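SVS_variant_AS1 (Streptomyces sp. CWA1, PDB 6TJA) probably catalyses, as an engineered ancestral class I terpene cyclase, the metal-dependent cyclisation of geranylgeranyl diphosphate to spiroviolene. Local coordinates at residues A119-N122 / V127-L130; V80-A85 / H151-W156; H22-E27 / A68-L73; D58-F63 / L74-F79. All blocks are in the same frame, centred on the assembly; numbering follows the deposited sequence.

In the fold
Helix 70-91 runs through three of the four contacts. Interaction 3 holds its N-terminal end, interaction 4 its next turns and interaction 2 the turns after those. Interactions 2 and 4 are buried, and neither has a hydrogen bond across it. Interaction 2 is aromatic and apolar. In interaction 4 a phenylalanine lies against two small hydroxyl residues. Interaction 3 is partly buried and has the one salt bridge that crosses between segments, with a histidine and a leucine on its buried side. Interaction 1 lies far from the chain centre and joins a loop to helix 126-140 by light apolar contact. Its Leu130 still reaches inward, packing on Trp82 of interaction 2 and Phe79 of interaction 4.

Interaction 1 (A119-N122 / V127-L130); sequences AEDN and VPAL
Asp121 sets its CB against Val127 and Pro128, and this apolar patch is the tight part of the contact. Asp121 CB is 3.7 Å from Val127 CG1 and 3.9 Å from Pro128 CD. The Val127 branch that does this is the one anti to the backbone N (chi1 156°). Val127 is buried and also packs on Ala113 of helix 100-115. Pro128 touches with CG and CD, and CG lies 3.8 Å from Asp121 OD1. That is a van der Waals contact, and no hydrogen bond crosses between 119-122 and 127-130.

The loop links helix 100-115 to helix 126-140 within the all-helical fold of class I terpene synthases. Pro128 sits in the first turn of helix 126-140, where a proline costs no helical N-H bond. Asp121 OD2 accepts from Gly123 N, which fits an Asx turn and ties the carboxylate to its own loop. Ala119 O accepts from Gln131 NE2, which does tie the loop to the helix.

The other side is loose. Glu120 points away from the helix and is exposed, though it packs on Pro348 of the second subunit. Asn122 also starts away from the helix.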
loop_
_atom_site.group_PDB
_atom_site.type_symbol
_atom_site.label_atom_id
_atom_site.label_comp_id
_atom_site.label_asym_id
_atom_site.label_seq_id
_atom_site.Cartn_x
_atom_site.Cartn_y
_atom_site.Cartn_z
ATOM N N ALA A 119 -0.817 -17.053 7.732
ATOM C CA ALA A 119 -0.491 -17.326 6.319
ATOM C C ALA A 119 0.548 -18.454 6.243
ATOM O O ALA A 119 1.476 -18.471 7.103
ATOM C CB ALA A 119 0.005 -16.062 5.650
ATOM N N GLU A 120 0.391 -19.306 5.241
ATOM C CA GLU A 120 1.258 -20.418 4.942
ATOM C C GLU A 120 2.107 -20.064 3.740
ATOM O O GLU A 120 1.708 -19.292 2.938
ATOM C CB GLU A 120 0.440 -21.682 4.730
ATOM C CG GLU A 120 0.409 -22.533 5.986
ATOM C CD GLU A 120 -0.758 -23.465 6.059
ATOM O OE1 GLU A 120 -1.110 -24.036 5.031
ATOM O OE2 GLU A 120 -1.314 -23.641 7.149
ATOM N N ASP A 121 3.309 -20.582 3.670
ATOM C CA ASP A 121 4.248 -20.264 2.619
ATOM C C ASP A 121 4.025 -20.656 1.181
ATOM O O ASP A 121 4.410 -19.930 0.300
ATOM C CB ASP A 121 5.677 -20.591 3.039
ATOM C CG ASP A 121 6.011 -22.035 2.932
ATOM O OD1 ASP A 121 6.569 -22.582 3.867
ATOM O OD2 ASP A 121 5.699 -22.643 1.915
ATOM N N ASN A 122 3.449 -21.831 0.978
ATOM C CA ASN A 122 3.261 -22.473 -0.310
ATOM C C ASN A 122 4.507 -22.584 -1.217
ATOM O O ASN A 122 4.544 -22.097 -2.322
ATOM C CB ASN A 122 1.937 -22.127 -1.015
ATOM C CG ASN A 122 1.872 -20.724 -1.510
ATOM O OD1 ASN A 122 2.742 -20.285 -2.215
ATOM N ND2 ASN A 122 0.816 -20.017 -1.155
ATOM N N VAL A 127 9.121 -16.537 2.297
ATOM C CA VAL A 127 7.927 -16.158 3.108
ATOM C C VAL A 127 8.192 -16.416 4.592
ATOM O O VAL A 127 8.001 -15.491 5.376
ATOM C CB VAL A 127 6.619 -16.780 2.588
ATOM C CG1 VAL A 127 5.553 -16.904 3.667
ATOM C CG2 VAL A 127 6.107 -15.988 1.399
ATOM N N PRO A 128 8.628 -17.614 5.048
ATOM C CA PRO A 128 8.849 -17.849 6.477
ATOM C C PRO A 128 9.866 -16.860 7.081
ATOM O O PRO A 128 9.608 -16.340 8.148
ATOM C CB PRO A 128 9.364 -19.307 6.573
ATOM C CG PRO A 128 8.870 -19.942 5.269
ATOM C CD PRO A 128 8.893 -18.822 4.246
ATOM N N ALA A 129 10.946 -16.566 6.361
ATOM C CA ALA A 129 11.942 -15.534 6.735
ATOM C C ALA A 129 11.262 -14.170 6.995
ATOM O O ALA A 129 11.535 -13.558 8.070
ATOM C CB ALA A 129 12.994 -15.451 5.656
ATOM N N LEU A 130 10.418 -13.703 6.060
ATOM C CA LEU A 130 9.691 -12.417 6.197
ATOM C C LEU A 130 8.804 -12.492 7.430
ATOM O O LEU A 130 8.672 -11.476 8.120
ATOM C CB LEU A 130 8.852 -12.102 4.947
ATOM C CG LEU A 130 8.147 -10.745 4.982
ATOM C CD1 LEU A 130 9.166 -9.613 5.140
ATOM C CD2 LEU A 130 7.295 -10.499 3.751
#

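Interaction 2 (V80-A85 / H151-W156); sequences VYWLFA and HAHRAW
Leu83 and Trp156 make the CH-pi contact between helices 70-91 and 143-169. Leu83 CD1 lies over one face of the indole, 3.5 Å from the centroid of the Trp156 six-membered ring and 22° off its normal. The methyl sits toward the rim, and Leu83 CD1 is 3.3 Å from Trp156 CZ2, a snug fit. Leu83 is probably one of the engineered positions of this variant.

The aromatic contacts centre on Trp82. Its CZ3 reaches Trp156 CH2 at 3.6 Å, the two side chains crossing at a slant. His153 lies beside this pair, with its NE2 4.0 Å from Trp82 CZ3 and the ring planes 36° apart. Trp156 CZ3 also lies over a face of His153.

Polar bonds leave the contact. Trp82 NE1 bonds to Phe126 O, and His153 ND1 to Gln111 OE1. Each bond limits how its ring can turn.

The segment axes run nearly parallel, at 17°, but stay 13.9 Å apart, so large side chains bridge the space. The Asp-Asp-x-x-x-Asp motif begins in the last turn of helix 70-91, just beyond 80-85, and ends right after it. The arrangement is consistent with the aromatic-rich helical bundle around a class I terpene synthase active site.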
loop_
_atom_site.group_PDB
_atom_site.type_symbol
_atom_site.label_atom_id
_atom_site.label_comp_id
_atom_site.label_asym_id
_atom_site.label_seq_id
_atom_site.Cartn_x
_atom_site.Cartn_y
_atom_site.Cartn_z
ATOM N N VAL A 80 16.652 -5.775 5.740
ATOM C CA VAL A 80 17.496 -5.213 4.642
ATOM C C VAL A 80 18.171 -6.377 3.903
ATOM O O VAL A 80 18.246 -6.283 2.640
ATOM C CB VAL A 80 18.523 -4.171 5.101
ATOM C CG1 VAL A 80 19.443 -3.776 3.940
ATOM C CG2 VAL A 80 17.839 -2.949 5.690
ATOM N N TYR A 81 18.614 -7.422 4.625
ATOM C CA TYR A 81 19.172 -8.658 3.998
ATOM C C TYR A 81 18.093 -9.285 3.098
ATOM O O TYR A 81 18.334 -9.600 1.890
ATOM C CB TYR A 81 19.672 -9.657 5.046
ATOM C CG TYR A 81 20.996 -9.302 5.678
ATOM C CD1 TYR A 81 22.179 -9.447 4.982
ATOM C CD2 TYR A 81 21.070 -8.814 6.969
ATOM C CE1 TYR A 81 23.404 -9.115 5.551
ATOM C CE2 TYR A 81 22.283 -8.511 7.562
ATOM C CZ TYR A 81 23.452 -8.651 6.846
ATOM O OH TYR A 81 24.627 -8.304 7.403
ATOM N N TRP A 82 16.931 -9.503 3.697
ATOM C CA TRP A 82 15.749 -10.101 3.043
ATOM C C TRP A 82 15.461 -9.356 1.753
ATOM O O TRP A 82 15.275 -10.009 0.751
ATOM C CB TRP A 82 14.535 -10.047 3.959
ATOM C CG TRP A 82 13.384 -10.789 3.375
ATOM C CD1 TRP A 82 13.089 -12.117 3.509
ATOM C CD2 TRP A 82 12.382 -10.232 2.526
ATOM N NE1 TRP A 82 11.940 -12.411 2.834
ATOM C CE2 TRP A 82 11.502 -11.279 2.196
ATOM C CE3 TRP A 82 12.138 -8.952 2.025
ATOM C CZ2 TRP A 82 10.393 -11.068 1.385
ATOM C CZ3 TRP A 82 11.060 -8.760 1.196
ATOM C CH2 TRP A 82 10.193 -9.801 0.892
ATOM N N LEU A 83 15.417 -8.030 1.817
ATOM C CA LEU A 83 15.087 -7.165 0.671
ATOM C C LEU A 83 16.111 -7.393 -0.432
ATOM O O LEU A 83 15.680 -7.591 -1.575
ATOM C CB LEU A 83 15.052 -5.698 1.102
ATOM C CG LEU A 83 14.819 -4.678 -0.017
ATOM C CD1 LEU A 83 13.344 -4.567 -0.363
ATOM C CD2 LEU A 83 15.373 -3.337 0.417
ATOM N N PHE A 84 17.405 -7.356 -0.133
ATOM C CA PHE A 84 18.444 -7.549 -1.183
ATOM C C PHE A 84 18.254 -8.936 -1.811
ATOM O O PHE A 84 18.280 -9.073 -3.037
ATOM C CB PHE A 84 19.862 -7.326 -0.647
ATOM C CG PHE A 84 20.217 -5.881 -0.408
ATOM C CD1 PHE A 84 19.812 -4.885 -1.289
ATOM C CD2 PHE A 84 20.955 -5.512 0.706
ATOM C CE1 PHE A 84 20.141 -3.559 -1.055
ATOM C CE2 PHE A 84 21.301 -4.185 0.930
ATOM C CZ PHE A 84 20.894 -3.213 0.047
ATOM N N ALA A 85 18.008 -9.938 -0.975
ATOM C CA ALA A 85 17.864 -11.343 -1.398
ATOM C C ALA A 85 16.594 -11.492 -2.264
ATOM O O ALA A 85 16.662 -12.097 -3.363
ATOM C CB ALA A 85 17.845 -12.215 -0.178
ATOM N N HIS A 151 2.469 -0.902 4.976
ATOM C CA HIS A 151 1.980 -0.034 3.871
ATOM C C HIS A 151 3.165 0.396 2.988
ATOM O O HIS A 151 2.991 0.519 1.773
ATOM C CB HIS A 151 1.210 1.161 4.455
ATOM C CG HIS A 151 -0.148 0.828 4.950
ATOM N ND1 HIS A 151 -0.984 -0.048 4.273
ATOM C CD2 HIS A 151 -0.848 1.272 6.008
ATOM C CE1 HIS A 151 -2.122 -0.157 4.940
ATOM N NE2 HIS A 151 -2.070 0.653 5.996
ATOM N N ALA A 152 4.318 0.662 3.584
ATOM C CA ALA A 152 5.556 1.031 2.860
ATOM C C ALA A 152 5.970 -0.152 1.975
ATOM O O ALA A 152 6.369 0.083 0.794
ATOM C CB ALA A 152 6.663 1.416 3.826
ATOM N N HIS A 153 5.818 -1.349 2.519
ATOM C CA HIS A 153 6.111 -2.599 1.882
ATOM C C HIS A 153 5.267 -2.858 0.641
ATOM O O HIS A 153 5.776 -3.244 -0.353
ATOM C CB HIS A 153 5.945 -3.709 2.889
ATOM C CG HIS A 153 6.536 -5.013 2.489
ATOM N ND1 HIS A 153 5.848 -5.945 1.761
ATOM C CD2 HIS A 153 7.716 -5.582 2.800
ATOM C CE1 HIS A 153 6.586 -7.020 1.620
ATOM N NE2 HIS A 153 7.721 -6.826 2.244
ATOM N N ARG A 154 3.973 -2.629 0.727
ATOM C CA ARG A 154 3.134 -2.797 -0.416
ATOM C C ARG A 154 3.490 -1.744 -1.448
ATOM O O ARG A 154 3.452 -2.016 -2.587
ATOM C CB ARG A 154 1.637 -2.748 -0.105
ATOM C CG ARG A 154 0.813 -2.958 -1.366
ATOM C CD ARG A 154 -0.631 -3.372 -1.245
ATOM N NE ARG A 154 -1.138 -3.008 0.019
ATOM C CZ ARG A 154 -1.631 -3.805 0.930
ATOM N NH1 ARG A 154 -1.830 -5.064 0.741
ATOM N NH2 ARG A 154 -2.000 -3.259 2.028
ATOM N N ALA A 155 3.861 -0.559 -1.009
ATOM C CA ALA A 155 4.218 0.537 -1.940
ATOM C C ALA A 155 5.435 0.105 -2.776
ATOM O O ALA A 155 5.369 0.252 -4.006
ATOM C CB ALA A 155 4.436 1.823 -1.188
ATOM N N TRP A 156 6.450 -0.505 -2.133
ATOM C CA TRP A 156 7.673 -1.001 -2.811
ATOM C C TRP A 156 7.317 -2.114 -3.810
ATOM O O TRP A 156 7.803 -2.064 -4.981
ATOM C CB TRP A 156 8.717 -1.440 -1.782
ATOM C CG TRP A 156 9.671 -2.463 -2.307
ATOM C CD1 TRP A 156 10.592 -2.294 -3.293
ATOM C CD2 TRP A 156 9.797 -3.827 -1.868
ATOM N NE1 TRP A 156 11.252 -3.460 -3.528
ATOM C CE2 TRP A 156 10.800 -4.417 -2.658
ATOM C CE3 TRP A 156 9.147 -4.607 -0.912
ATOM C CZ2 TRP A 156 11.183 -5.744 -2.501
ATOM C CZ3 TRP A 156 9.515 -5.921 -0.770
ATOM C CH2 TRP A 156 10.498 -6.483 -1.577
#

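Interaction 3 (H22-E27 / A68-L73); sequences HPRVHE and ADEDRL
Arg24, Glu70 and Glu27 form a salt-bridge network where the N-terminal ends of helices 25-38 and 70-91 meet. Arg24 grips the carboxylate side-on. Arg24 NE bonds to Glu70 OE1 at 2.8 Å, from above the carboxylate plane. Arg24 NH2 bonds to Glu70 OE2 at 3.2 Å, on the syn side and nearly straight (165°). The two flat groups are turned 41° apart. The Arg24 chain bends at chi2 and chi3 and brings its guanidinium edge to Glu70. Glu27 CG covers one guanidinium face. The Glu27 carboxylate adds only a long ion pair, Arg24 NH1 to Glu27 OE2 at 3.7 Å. With an alanine in place of Glu70, Arg24 is likely to keep just this long pair in the network and to swing more freely.

On the buried side, Leu73 CD2 lies over a face of His22, 3.7 Å from the ring centroid. His22 NE2 bonds to Ala67 O, which steadies the ring. Asp69 is the N-cap of helix 70-91, and its OD1 accepts from Asp71 N at 3.0 Å. Arg24 is the N-cap of helix 25-38, and its N lies in the His22 ring plane, 3.0 Å from His22 ND1.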
loop_
_atom_site.group_PDB
_atom_site.type_symbol
_atom_site.label_atom_id
_atom_site.label_comp_id
_atom_site.label_asym_id
_atom_site.label_seq_id
_atom_site.Cartn_x
_atom_site.Cartn_y
_atom_site.Cartn_z
ATOM N N HIS A 22 26.325 2.611 14.100
ATOM C CA HIS A 22 26.002 2.096 15.448
ATOM C C HIS A 22 27.265 1.508 16.084
ATOM O O HIS A 22 27.973 0.725 15.459
ATOM C CB HIS A 22 24.865 1.093 15.363
ATOM C CG HIS A 22 24.210 0.870 16.676
ATOM N ND1 HIS A 22 24.823 0.164 17.670
ATOM C CD2 HIS A 22 23.014 1.270 17.166
ATOM C CE1 HIS A 22 24.032 0.107 18.722
ATOM N NE2 HIS A 22 22.922 0.823 18.459
ATOM N N PRO A 23 27.611 1.863 17.344
ATOM C CA PRO A 23 28.786 1.276 18.000
ATOM C C PRO A 23 28.738 -0.252 18.166
ATOM O O PRO A 23 29.757 -0.834 18.340
ATOM C CB PRO A 23 28.854 1.948 19.385
ATOM C CG PRO A 23 27.547 2.697 19.563
ATOM C CD PRO A 23 26.953 2.895 18.170
ATOM N N ARG A 24 27.564 -0.878 18.071
ATOM C CA ARG A 24 27.421 -2.348 18.208
ATOM C C ARG A 24 27.198 -2.993 16.844
ATOM O O ARG A 24 26.672 -4.115 16.804
ATOM C CB ARG A 24 26.280 -2.633 19.182
ATOM C CG ARG A 24 26.430 -1.880 20.496
ATOM C CD ARG A 24 27.423 -2.566 21.421
ATOM N NE ARG A 24 26.850 -3.844 21.797
ATOM C CZ ARG A 24 27.447 -4.796 22.502
ATOM N NH1 ARG A 24 28.663 -4.619 22.975
ATOM N NH2 ARG A 24 26.802 -5.927 22.726
ATOM N N VAL A 25 27.612 -2.346 15.755
ATOM C CA VAL A 25 27.362 -2.873 14.381
ATOM C C VAL A 25 27.879 -4.318 14.278
ATOM O O VAL A 25 27.115 -5.170 13.796
ATOM C CB VAL A 25 27.941 -1.975 13.270
ATOM C CG1 VAL A 25 29.439 -1.719 13.411
ATOM C CG2 VAL A 25 27.645 -2.560 11.911
ATOM N N HIS A 26 29.106 -4.606 14.729
ATOM C CA HIS A 26 29.766 -5.940 14.569
ATOM C C HIS A 26 28.999 -6.999 15.368
ATOM O O HIS A 26 28.844 -8.092 14.872
ATOM C CB HIS A 26 31.266 -5.880 14.925
ATOM C CG HIS A 26 32.027 -4.887 14.091
ATOM N ND1 HIS A 26 32.647 -3.761 14.638
ATOM C CD2 HIS A 26 32.234 -4.810 12.752
ATOM C CE1 HIS A 26 33.236 -3.070 13.671
ATOM N NE2 HIS A 26 32.990 -3.684 12.507
ATOM N N GLU A 27 28.515 -6.679 16.559
ATOM C CA GLU A 27 27.724 -7.620 17.391
ATOM C C GLU A 27 26.418 -7.947 16.649
ATOM O O GLU A 27 26.007 -9.124 16.657
ATOM C CB GLU A 27 27.432 -7.030 18.774
ATOM C CG GLU A 27 28.646 -6.957 19.703
ATOM C CD GLU A 27 29.628 -5.813 19.483
ATOM O OE1 GLU A 27 29.356 -4.933 18.635
ATOM O OE2 GLU A 27 30.683 -5.804 20.162
ATOM N N ALA A 68 18.895 2.175 20.850
ATOM C CA ALA A 68 19.197 1.825 22.259
ATOM C C ALA A 68 19.128 0.306 22.428
ATOM O O ALA A 68 19.925 -0.237 23.211
ATOM C CB ALA A 68 18.258 2.567 23.196
ATOM N N ASP A 69 18.252 -0.352 21.681
ATOM C CA ASP A 69 17.999 -1.784 21.724
ATOM C C ASP A 69 18.535 -2.522 20.517
ATOM O O ASP A 69 18.023 -2.402 19.444
ATOM C CB ASP A 69 16.506 -1.997 21.795
ATOM C CG ASP A 69 16.127 -3.385 22.145
ATOM O OD1 ASP A 69 16.926 -4.290 22.028
ATOM O OD2 ASP A 69 14.988 -3.558 22.543
ATOM N N GLU A 70 19.529 -3.345 20.759
ATOM C CA GLU A 70 20.168 -4.126 19.743
ATOM C C GLU A 70 19.252 -5.075 19.011
ATOM O O GLU A 70 19.493 -5.420 17.894
ATOM C CB GLU A 70 21.240 -4.932 20.390
ATOM C CG GLU A 70 22.607 -4.614 19.922
ATOM C CD GLU A 70 23.642 -4.939 20.967
ATOM O OE1 GLU A 70 24.034 -4.028 21.681
ATOM O OE2 GLU A 70 24.047 -6.096 21.069
ATOM N N ASP A 71 18.225 -5.528 19.677
ATOM C CA ASP A 71 17.330 -6.422 19.026
ATOM C C ASP A 71 16.520 -5.688 17.990
ATOM O O ASP A 71 16.115 -6.260 17.041
ATOM C CB ASP A 71 16.409 -7.129 20.004
ATOM C CG ASP A 71 17.137 -7.870 21.083
ATOM O OD1 ASP A 71 18.233 -8.359 20.902
ATOM O OD2 ASP A 71 16.576 -7.962 22.148
ATOM N N ARG A 72 16.281 -4.415 18.195
ATOM C CA ARG A 72 15.496 -3.613 17.216
ATOM C C ARG A 72 16.360 -3.351 15.984
ATOM O O ARG A 72 15.833 -3.453 14.877
ATOM C CB ARG A 72 14.996 -2.311 17.825
ATOM C CG ARG A 72 13.882 -2.503 18.840
ATOM C CD ARG A 72 13.584 -1.159 19.468
ATOM N NE ARG A 72 12.443 -1.203 20.352
ATOM C CZ ARG A 72 11.218 -0.745 20.093
ATOM N NH1 ARG A 72 10.867 -0.252 18.903
ATOM N NH2 ARG A 72 10.322 -0.823 21.060
ATOM N N LEU A 73 17.650 -3.058 16.172
ATOM C CA LEU A 73 18.582 -2.825 15.047
ATOM C C LEU A 73 18.779 -4.147 14.312
ATOM O O LEU A 73 18.967 -4.115 13.079
ATOM C CB LEU A 73 19.913 -2.259 15.561
ATOM C CG LEU A 73 20.967 -2.015 14.489
ATOM C CD1 LEU A 73 20.435 -1.072 13.404
ATOM C CD2 LEU A 73 22.228 -1.460 15.098
#

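Interaction 4 (D58-F63 / L74-F79); sequences DFFARF and LATSLF
Phe60 carries this contact, meeting Thr76 and Ser77 where helix 56-61 lies against helix 70-91. It packs the short helix 56-61 on the N-terminal half of helix 70-91 in the all-helical class I terpene synthase fold. The segment 58-63 starts with Asp58, which faces away from 74-79. Asp58 OD2 accepts from both Arg62 NE (3.0 Å) and Arg62 NH2 (3.2 Å), a salt bridge one turn long.

Phe60 points toward helix 70-91. Its CG is anti to the backbone N (chi1 -156°), which carries the ring to Thr76; the two side chains cross at about a right angle. Phe60 CE2 is 3.3 Å from Thr76 OG1 and 3.5 Å from Thr76 CB. Nearer the backbone, Phe60 CB is 3.7 Å from Ser77 OG. Met194 and Ala198 also pack on the Phe60 side chain. Ala61 follows and packs on Val25, while its O probably bonds to His22 N. Phe63 sets its CB over one face of the Phe60 ring. Replacing Phe60 by a smaller residue such as alanine would probably open a gap between Thr76 and Phe63 and leave Phe63 without the ring beneath it.

Thr76 and Ser77 are small, and the CA atoms of Phe60 and Ser77 are 5.7 Å apart. Thr76 OG1 bonds to Arg72 O, and Ser77 OG to Leu73 O. Both hydroxyls are thus satisfied one turn back on their own helix. They can be buried beside a phenylalanine, and the contact rests on close fit with no hydrogen bond across it.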
loop_
_atom_site.group_PDB
_atom_site.type_symbol
_atom_site.label_atom_id
_atom_site.label_comp_id
_atom_site.label_asym_id
_atom_site.label_seq_id
_atom_site.Cartn_x
_atom_site.Cartn_y
_atom_site.Cartn_z
ATOM N N ASP A 58 25.831 -3.389 8.393
ATOM C CA ASP A 58 26.636 -2.153 8.221
ATOM C C ASP A 58 25.715 -1.062 7.652
ATOM O O ASP A 58 25.730 0.081 8.145
ATOM C CB ASP A 58 27.854 -2.406 7.318
ATOM C CG ASP A 58 28.892 -1.291 7.330
ATOM O OD1 ASP A 58 29.764 -1.316 8.250
ATOM O OD2 ASP A 58 28.822 -0.402 6.437
ATOM N N PHE A 59 24.957 -1.414 6.614
ATOM C CA PHE A 59 24.022 -0.498 5.920
ATOM C C PHE A 59 23.073 0.113 6.958
ATOM O O PHE A 59 23.080 1.327 7.078
ATOM C CB PHE A 59 23.310 -1.233 4.787
ATOM C CG PHE A 59 22.281 -0.420 4.061
ATOM C CD1 PHE A 59 22.643 0.353 2.981
ATOM C CD2 PHE A 59 20.956 -0.449 4.455
ATOM C CE1 PHE A 59 21.688 1.094 2.302
ATOM C CE2 PHE A 59 20.000 0.273 3.758
ATOM C CZ PHE A 59 20.372 1.062 2.696
ATOM N N PHE A 60 22.271 -0.671 7.677
ATOM C CA PHE A 60 21.171 -0.089 8.475
ATOM C C PHE A 60 21.684 0.449 9.818
ATOM O O PHE A 60 20.997 1.316 10.368
ATOM C CB PHE A 60 19.998 -1.043 8.658
ATOM C CG PHE A 60 18.722 -0.279 8.943
ATOM C CD1 PHE A 60 18.151 0.513 7.961
ATOM C CD2 PHE A 60 18.142 -0.296 10.195
ATOM C CE1 PHE A 60 17.015 1.264 8.223
ATOM C CE2 PHE A 60 16.977 0.408 10.438
ATOM C CZ PHE A 60 16.412 1.178 9.452
ATOM N N ALA A 61 22.861 0.009 10.282
ATOM C CA ALA A 61 23.559 0.560 11.463
ATOM C C ALA A 61 23.918 2.034 11.225
ATOM O O ALA A 61 24.150 2.784 12.204
ATOM C CB ALA A 61 24.781 -0.293 11.763
ATOM N N ARG A 62 24.006 2.433 9.959
ATOM C CA ARG A 62 24.191 3.839 9.524
ATOM C C ARG A 62 22.869 4.623 9.504
ATOM O O ARG A 62 22.929 5.868 9.580
ATOM C CB ARG A 62 24.857 3.868 8.155
ATOM C CG ARG A 62 26.239 3.230 8.158
ATOM C CD ARG A 62 26.683 3.120 6.707
ATOM N NE ARG A 62 27.974 2.482 6.570
ATOM C CZ ARG A 62 29.131 3.095 6.746
ATOM N NH1 ARG A 62 29.164 4.385 7.031
ATOM N NH2 ARG A 62 30.255 2.420 6.623
ATOM N N PHE A 63 21.742 3.953 9.433
ATOM C CA PHE A 63 20.450 4.610 9.440
ATOM C C PHE A 63 20.004 4.912 10.855
ATOM O O PHE A 63 19.418 5.901 11.094
ATOM C CB PHE A 63 19.400 3.734 8.768
ATOM C CG PHE A 63 19.398 3.819 7.292
ATOM C CD1 PHE A 63 20.527 3.544 6.579
ATOM C CD2 PHE A 63 18.271 4.196 6.621
ATOM C CE1 PHE A 63 20.538 3.633 5.223
ATOM C CE2 PHE A 63 18.269 4.293 5.262
ATOM C CZ PHE A 63 19.401 4.002 4.562
ATOM N N LEU A 74 18.766 -5.270 15.039
ATOM C CA LEU A 74 18.918 -6.594 14.391
ATOM C C LEU A 74 17.712 -6.841 13.484
ATOM O O LEU A 74 17.923 -7.175 12.322
ATOM C CB LEU A 74 19.063 -7.712 15.432
ATOM C CG LEU A 74 19.053 -9.130 14.858
ATOM C CD1 LEU A 74 20.125 -9.278 13.779
ATOM C CD2 LEU A 74 19.238 -10.153 15.978
ATOM N N ALA A 75 16.500 -6.708 14.013
ATOM C CA ALA A 75 15.261 -7.059 13.286
ATOM C C ALA A 75 15.174 -6.220 12.001
ATOM O O ALA A 75 14.963 -6.793 10.913
ATOM C CB ALA A 75 14.073 -6.856 14.184
ATOM N N THR A 76 15.396 -4.913 12.098
ATOM C CA THR A 76 15.339 -4.006 10.921
ATOM C C THR A 76 16.488 -4.371 9.970
ATOM O O THR A 76 16.223 -4.470 8.771
ATOM C CB THR A 76 15.316 -2.549 11.377
ATOM O OG1 THR A 76 16.486 -2.338 12.163
ATOM C CG2 THR A 76 14.079 -2.219 12.182
ATOM N N SER A 77 17.696 -4.654 10.477
ATOM C CA SER A 77 18.830 -5.108 9.623
ATOM C C SER A 77 18.459 -6.393 8.861
ATOM O O SER A 77 18.763 -6.480 7.686
ATOM C CB SER A 77 20.093 -5.276 10.418
ATOM O OG SER A 77 20.618 -4.011 10.793
ATOM N N LEU A 78 17.800 -7.360 9.493
ATOM C CA LEU A 78 17.359 -8.611 8.803
ATOM C C LEU A 78 16.514 -8.277 7.569
ATOM O O LEU A 78 16.755 -8.859 6.489
ATOM C CB LEU A 78 16.575 -9.480 9.788
ATOM C CG LEU A 78 17.390 -10.019 10.966
ATOM C CD1 LEU A 78 16.570 -11.018 11.753
ATOM C CD2 LEU A 78 18.683 -10.657 10.486
ATOM N N PHE A 79 15.542 -7.378 7.696
ATOM C CA PHE A 79 14.684 -7.029 6.538
ATOM C C PHE A 79 15.549 -6.450 5.429
ATOM O O PHE A 79 15.156 -6.574 4.281
ATOM C CB PHE A 79 13.573 -6.027 6.836
ATOM C CG PHE A 79 12.811 -5.676 5.582
ATOM C CD1 PHE A 79 11.949 -6.596 5.001
ATOM C CD2 PHE A 79 12.987 -4.458 4.957
ATOM C CE1 PHE A 79 11.234 -6.285 3.852
ATOM C CE2 PHE A 79 12.342 -4.187 3.756
ATOM C CZ PHE A 79 11.469 -5.105 3.208
#